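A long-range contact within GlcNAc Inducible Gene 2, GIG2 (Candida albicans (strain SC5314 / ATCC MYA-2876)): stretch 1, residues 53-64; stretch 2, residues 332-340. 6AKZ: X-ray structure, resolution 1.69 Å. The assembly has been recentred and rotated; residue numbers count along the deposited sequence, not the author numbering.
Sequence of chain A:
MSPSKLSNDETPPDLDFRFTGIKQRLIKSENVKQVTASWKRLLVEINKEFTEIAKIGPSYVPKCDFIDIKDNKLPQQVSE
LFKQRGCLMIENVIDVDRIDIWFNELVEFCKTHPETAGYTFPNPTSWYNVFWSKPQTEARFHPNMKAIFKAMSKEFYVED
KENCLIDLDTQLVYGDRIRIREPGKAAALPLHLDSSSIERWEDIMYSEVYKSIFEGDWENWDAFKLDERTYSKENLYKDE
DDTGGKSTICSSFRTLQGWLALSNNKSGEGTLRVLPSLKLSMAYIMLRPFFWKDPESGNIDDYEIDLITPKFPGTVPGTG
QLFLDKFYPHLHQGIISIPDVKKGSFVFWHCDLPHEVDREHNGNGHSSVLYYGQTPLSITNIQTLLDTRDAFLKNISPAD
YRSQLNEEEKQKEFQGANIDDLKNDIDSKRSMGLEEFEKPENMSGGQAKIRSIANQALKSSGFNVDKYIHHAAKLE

Stretch 1 (53-64) IAKIGPSYVPKC
Stretch 2 (332-340) HQGIISIPD

No direct hydrogen bond crosses between the stretches; apolar packing, burying 554 Å² summed over both sides, and one water hold them together. They run in the same direction, with CA atoms 5.7 Å apart at Ala 54 and Gly 334 and 4.9 Å apart at Pro 58 and Pro 339.

Stretch 1 opens on the last turn of a helix. Ile 53 (chi1 m, chi2 t) points toward stretch 2, its CG2 lying 3.4 Å from Gly 334 O and 3.7 Å from Ile 336 CG2. Ala 54 brings its small side chain close to backbone, CB to Gln 333 O being 3.3 Å. Lys 55 and Ile 56 make no contact with stretch 2.

Gly 57 N donates to Ile 53 O (2.9 Å), and the chain then leaves helical geometry at phi/psi 88/-158. A CB here would be jammed against the preceding carbonyl O and would lie 2.6 Å from Pro 58 CD, so glycine is called for. Gly 57 O accepts from Tyr 60 N (3.0 Å) and approaches Ile 336 CD1 to 3.3 Å. Ile 336, in extended backbone (-134/155) with chi1 p and chi2 t, gives up 98 Å², the most of any residue here; its CD1 also lies 4.0 Å from Tyr 60 CB and 3.9 Å from Val 61 CG2.

Pro 58, in a 3-10 segment at -55/-27, places CB 3.3 Å from Ser 337 O, a carbonyl buried without a hydrogen-bonding partner. Val 61 (chi1 t, -74/128) points toward stretch 2, with CB 3.6 Å from Pro 339 CD.

Pro 62 turns away. Lys 63, extended at -143/143 with chi t, t, p, t, reaches past Pro 339 (NZ to CB 4.3 Å). Lys 63 NZ donates to the O of a water 2.6 Å away, and that water O lies 3.0 Å from Asp 340 O, to which it donates, the polar link.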

ATOM      1  N   ILE A  53      -9.186  -6.826  19.860  1.00 12.96           N
ATOM      2  CA  ILE A  53      -9.672  -6.538  18.523  1.00 13.50           C
ATOM      3  C   ILE A  53     -10.781  -7.499  18.172  1.00 14.74           C
ATOM      4  O   ILE A  53     -11.837  -7.119  17.697  1.00 14.00           O
ATOM      5  CB  ILE A  53      -8.575  -6.612  17.452  1.00 14.24           C
ATOM      6  CG1 ILE A  53      -7.608  -5.481  17.668  1.00 15.75           C
ATOM      7  CG2 ILE A  53      -9.233  -6.620  16.054  1.00 13.41           C
ATOM      8  CD1 ILE A  53      -6.392  -5.524  16.733  1.00 17.10           C
ATOM      9  N   ALA A  54     -10.477  -8.779  18.353  1.00 14.97           N
ATOM     10  CA  ALA A  54     -11.428  -9.875  18.047  1.00 16.25           C
ATOM     11  C   ALA A  54     -12.776  -9.668  18.794  1.00 17.24           C
ATOM     12  O   ALA A  54     -13.863  -9.938  18.253  1.00 18.40           O
ATOM     13  CB  ALA A  54     -10.815 -11.190  18.428  1.00 17.60           C
ATOM     14  N   LYS A  55     -12.709  -9.224  20.022  1.00 14.82           N
ATOM     15  CA  LYS A  55     -13.905  -9.044  20.825  1.00 15.88           C
ATOM     16  C   LYS A  55     -14.667  -7.748  20.525  1.00 16.09           C
ATOM     17  O   LYS A  55     -15.800  -7.581  20.995  1.00 19.73           O
ATOM     18  CB  LYS A  55     -13.628  -9.130  22.341  1.00 16.15           C
ATOM     19  CG  LYS A  55     -13.155 -10.506  22.805  1.00 17.34           C
ATOM     20  CD  LYS A  55     -12.816 -10.617  24.267  1.00 18.62           C
ATOM     21  CE  LYS A  55     -12.419 -12.060  24.567  1.00 20.17           C
ATOM     22  NZ  LYS A  55     -13.598 -12.948  24.453  1.00 20.40           N
ATOM     23  N   ILE A  56     -14.053  -6.809  19.847  1.00 13.31           N
ATOM     24  CA  ILE A  56     -14.702  -5.526  19.517  1.00 14.37           C
ATOM     25  C   ILE A  56     -15.322  -5.671  18.144  1.00 13.96           C
ATOM     26  O   ILE A  56     -16.531  -5.314  17.964  1.00 15.30           O
ATOM     27  CB  ILE A  56     -13.758  -4.319  19.651  1.00 15.46           C
ATOM     28  CG1 ILE A  56     -13.360  -4.060  21.143  1.00 16.23           C
ATOM     29  CG2 ILE A  56     -14.374  -3.034  19.153  1.00 16.40           C
ATOM     30  CD1 ILE A  56     -12.244  -3.068  21.241  1.00 15.36           C
ATOM     31  N   GLY A  57     -14.539  -6.197  17.191  1.00 14.28           N
ATOM     32  CA  GLY A  57     -15.000  -6.375  15.829  1.00 12.86           C
ATOM     33  C   GLY A  57     -14.770  -5.124  14.963  1.00 14.77           C
ATOM     34  O   GLY A  57     -13.905  -4.305  15.271  1.00 14.99           O
ATOM     35  N   PRO A  58     -15.540  -4.972  13.840  1.00 14.55           N
ATOM     36  CA  PRO A  58     -15.318  -3.948  12.871  1.00 14.54           C
ATOM     37  C   PRO A  58     -15.292  -2.498  13.348  1.00 15.02           C
ATOM     38  O   PRO A  58     -14.567  -1.685  12.749  1.00 14.69           O
ATOM     39  CB  PRO A  58     -16.470  -4.180  11.869  1.00 15.30           C
ATOM     40  CG  PRO A  58     -16.689  -5.629  11.881  1.00 14.55           C
ATOM     41  CD  PRO A  58     -16.598  -5.902  13.382  1.00 15.13           C
ATOM     42  N   SER A  59     -15.985  -2.151  14.449  1.00 14.92           N
ATOM     43  CA  SER A  59     -15.941  -0.778  14.920  1.00 15.65           C
ATOM     44  C   SER A  59     -14.534  -0.374  15.419  1.00 14.69           C
ATOM     45  O   SER A  59     -14.305   0.835  15.725  1.00 15.97           O
ATOM     46  CB  SER A  59     -16.972  -0.569  15.972  1.00 17.72           C
ATOM     47  OG  SER A  59     -16.618  -1.302  17.119  1.00 16.92           O
ATOM     48  N   TYR A  60     -13.637  -1.357  15.613  1.00 12.86           N
ATOM     49  CA  TYR A  60     -12.243  -1.094  15.945  1.00 13.05           C
ATOM     50  C   TYR A  60     -11.541  -0.263  14.849  1.00 12.86           C
ATOM     51  O   TYR A  60     -10.605   0.486  15.143  1.00 12.16           O
ATOM     52  CB  TYR A  60     -11.524  -2.382  16.266  1.00 13.82           C
ATOM     53  CG  TYR A  60     -10.162  -2.244  16.902  1.00 12.57           C
ATOM     54  CD1 TYR A  60      -9.031  -2.034  16.137  1.00 12.96           C
ATOM     55  CD2 TYR A  60     -10.031  -2.254  18.260  1.00 13.43           C
ATOM     56  CE1 TYR A  60      -7.793  -1.907  16.721  1.00 13.06           C
ATOM     57  CE2 TYR A  60      -8.819  -2.154  18.883  1.00 15.09           C
ATOM     58  CZ  TYR A  60      -7.719  -1.939  18.149  1.00 15.68           C
ATOM     59  OH  TYR A  60      -6.543  -1.837  18.796  1.00 14.97           O
ATOM     60  N   VAL A  61     -11.981  -0.342  13.589  1.00 13.25           N
ATOM     61  CA  VAL A  61     -11.308   0.368  12.551  1.00 12.20           C
ATOM     62  C   VAL A  61     -11.622   1.838  12.673  1.00 11.72           C
ATOM     63  O   VAL A  61     -12.780   2.225  12.737  1.00 13.49           O
ATOM     64  CB  VAL A  61     -11.821  -0.105  11.130  1.00 11.08           C
ATOM     65  CG1 VAL A  61     -11.308   0.757  10.019  1.00 11.62           C
ATOM     66  CG2 VAL A  61     -11.431  -1.569  10.984  1.00 10.95           C
ATOM     67  N   PRO A  62     -10.594   2.677  12.697  1.00 11.23           N
ATOM     68  CA  PRO A  62     -10.846   4.117  12.724  1.00 13.12           C
ATOM     69  C   PRO A  62     -11.773   4.606  11.578  1.00 14.28           C
ATOM     70  O   PRO A  62     -11.645   4.207  10.407  1.00 11.97           O
ATOM     71  CB  PRO A  62      -9.466   4.699  12.590  1.00 11.88           C
ATOM     72  CG  PRO A  62      -8.539   3.639  13.093  1.00 11.60           C
ATOM     73  CD  PRO A  62      -9.161   2.355  12.642  1.00 11.30           C
ATOM     74  N   LYS A  63     -12.702   5.448  11.936  1.00 16.01           N
ATOM     75  CA  LYS A  63     -13.634   5.967  11.006  1.00 18.41           C
ATOM     76  C   LYS A  63     -13.924   7.421  11.353  1.00 21.08           C
ATOM     77  O   LYS A  63     -13.988   7.776  12.484  1.00 22.62           O
ATOM     78  CB  LYS A  63     -14.917   5.138  11.120  1.00 20.16           C
ATOM     79  CG  LYS A  63     -15.958   5.405  10.085  1.00 23.06           C
ATOM     80  CD  LYS A  63     -17.078   4.380  10.053  1.00 24.28           C
ATOM     81  CE  LYS A  63     -18.236   4.695  10.961  1.00 24.25           C
ATOM     82  NZ  LYS A  63     -19.137   3.521  10.962  1.00 23.79           N
ATOM     83  N   CYS A  64     -14.097   8.245  10.354  1.00 17.13           N
ATOM     84  CA  CYS A  64     -14.486   9.612  10.571  1.00 20.39           C
ATOM     85  C   CYS A  64     -15.215  10.161   9.384  1.00 21.56           C
ATOM     86  O   CYS A  64     -15.242   9.530   8.365  1.00 21.63           O
ATOM     87  CB  CYS A  64     -13.319  10.482  10.943  1.00 21.96           C
ATOM     88  SG  CYS A  64     -12.219  10.884   9.587  1.00 23.48           S
ATOM     89  N   HIS A 332      -3.838 -14.321  13.268  1.00 17.44           N
ATOM     90  CA  HIS A 332      -5.156 -14.599  12.818  1.00 19.23           C
ATOM     91  C   HIS A 332      -6.259 -14.085  13.737  1.00 19.72           C
ATOM     92  O   HIS A 332      -7.268 -13.635  13.259  1.00 17.46           O
ATOM     93  CB  HIS A 332      -5.281 -16.047  12.454  1.00 26.23           C
ATOM     94  CG  HIS A 332      -4.400 -16.404  11.277  1.00 41.18           C
ATOM     95  ND1 HIS A 332      -4.650 -17.468  10.432  1.00 52.44           N
ATOM     96  CD2 HIS A 332      -3.273 -15.810  10.797  1.00 44.35           C
ATOM     97  CE1 HIS A 332      -3.712 -17.524   9.504  1.00 54.34           C
ATOM     98  NE2 HIS A 332      -2.869 -16.522   9.697  1.00 47.80           N
ATOM     99  N   GLN A 333      -5.992 -14.008  15.025  1.00 16.34           N
ATOM    100  CA  GLN A 333      -6.966 -13.592  15.994  1.00 20.47           C
ATOM    101  C   GLN A 333      -7.390 -12.124  15.778  1.00 18.28           C
ATOM    102  O   GLN A 333      -8.478 -11.711  16.140  1.00 20.42           O
ATOM    103  CB  GLN A 333      -6.308 -13.674  17.358  1.00 24.09           C
ATOM    104  CG  GLN A 333      -7.238 -13.292  18.476  1.00 28.61           C
ATOM    105  CD  GLN A 333      -6.667 -13.562  19.856  1.00 28.16           C
ATOM    106  OE1 GLN A 333      -5.457 -13.457  20.113  1.00 32.00           O
ATOM    107  NE2 GLN A 333      -7.550 -13.886  20.749  1.00 27.68           N
ATOM    108  N   GLY A 334      -6.479 -11.377  15.190  1.00 14.89           N
ATOM    109  CA  GLY A 334      -6.655  -9.975  14.973  1.00 15.97           C
ATOM    110  C   GLY A 334      -7.398  -9.498  13.748  1.00 15.98           C
ATOM    111  O   GLY A 334      -7.557  -8.264  13.571  1.00 15.77           O
ATOM    112  N   ILE A 335      -7.750 -10.420  12.842  1.00 15.72           N
ATOM    113  CA  ILE A 335      -8.349 -10.093  11.589  1.00 15.10           C
ATOM    114  C   ILE A 335      -9.844  -9.825  11.755  1.00 15.17           C
ATOM    115  O   ILE A 335     -10.584 -10.600  12.382  1.00 14.90           O
ATOM    116  CB  ILE A 335      -8.122 -11.190  10.548  1.00 16.86           C
ATOM    117  CG1 ILE A 335      -6.617 -11.503  10.377  1.00 17.62           C
ATOM    118  CG2 ILE A 335      -8.645 -10.774   9.215  1.00 16.22           C
ATOM    119  CD1 ILE A 335      -6.389 -12.851   9.732  1.00 22.54           C
ATOM    120  N   ILE A 336     -10.246  -8.668  11.259  1.00 13.15           N
ATOM    121  CA  ILE A 336     -11.624  -8.247  11.248  1.00 13.83           C
ATOM    122  C   ILE A 336     -12.037  -7.693   9.926  1.00 14.06           C
ATOM    123  O   ILE A 336     -11.218  -7.154   9.135  1.00 12.79           O
ATOM    124  CB  ILE A 336     -11.898  -7.189  12.353  1.00 14.67           C
ATOM    125  CG1 ILE A 336     -10.926  -6.026  12.286  1.00 15.70           C
ATOM    126  CG2 ILE A 336     -11.822  -7.864  13.698  1.00 15.48           C
ATOM    127  CD1 ILE A 336     -11.422  -4.861  13.104  1.00 17.45           C
ATOM    128  N   SER A 337     -13.341  -7.766   9.667  1.00 12.92           N
ATOM    129  CA  SER A 337     -13.894  -7.012   8.525  1.00 14.65           C
ATOM    130  C   SER A 337     -13.834  -5.563   8.805  1.00 14.71           C
ATOM    131  O   SER A 337     -13.939  -5.154   9.975  1.00 14.31           O
ATOM    132  CB  SER A 337     -15.361  -7.365   8.275  1.00 17.25           C
ATOM    133  OG  SER A 337     -15.417  -8.698   7.865  1.00 21.68           O
ATOM    134  N   ILE A 338     -13.784  -4.772   7.733  1.00 12.70           N
ATOM    135  CA  ILE A 338     -14.035  -3.321   7.920  1.00 12.59           C
ATOM    136  C   ILE A 338     -15.494  -3.053   8.279  1.00 14.20           C
ATOM    137  O   ILE A 338     -16.344  -3.932   8.106  1.00 14.24           O
ATOM    138  CB  ILE A 338     -13.609  -2.504   6.690  1.00 13.33           C
ATOM    139  CG1 ILE A 338     -14.401  -2.965   5.457  1.00 11.60           C
ATOM    140  CG2 ILE A 338     -12.081  -2.547   6.583  1.00 14.72           C
ATOM    141  CD1 ILE A 338     -14.211  -2.021   4.321  1.00 13.75           C
ATOM    142  N   PRO A 339     -15.792  -1.861   8.838  1.00 15.78           N
ATOM    143  CA  PRO A 339     -17.192  -1.415   9.088  1.00 16.16           C
ATOM    144  C   PRO A 339     -17.997  -1.389   7.810  1.00 15.32           C
ATOM    145  O   PRO A 339     -17.458  -1.505   6.688  1.00 16.28           O
ATOM    146  CB  PRO A 339     -17.051  -0.038   9.807  1.00 17.02           C
ATOM    147  CG  PRO A 339     -15.586   0.223   9.916  1.00 17.35           C
ATOM    148  CD  PRO A 339     -14.808  -0.882   9.327  1.00 17.02           C
ATOM    149  N   ASP A 340     -19.314  -1.368   7.988  1.00 16.33           N
ATOM    150  CA  ASP A 340     -20.256  -1.222   6.856  1.00 14.64           C
ATOM    151  C   ASP A 340     -19.749  -0.104   5.929  1.00 12.89           C
ATOM    152  O   ASP A 340     -19.303   0.916   6.398  1.00 13.92           O
ATOM    153  CB  ASP A 340     -21.671  -0.888   7.365  1.00 15.98           C
ATOM    154  CG  ASP A 340     -22.313  -2.061   8.114  1.00 19.53           C
ATOM    155  OD1 ASP A 340     -21.832  -3.255   8.051  1.00 18.08           O
ATOM    156  OD2 ASP A 340     -23.330  -1.760   8.804  1.00 20.70           O
TER
HETATM  157  O   HOH W   1     -20.126   2.543   8.728  1.00 28.25           O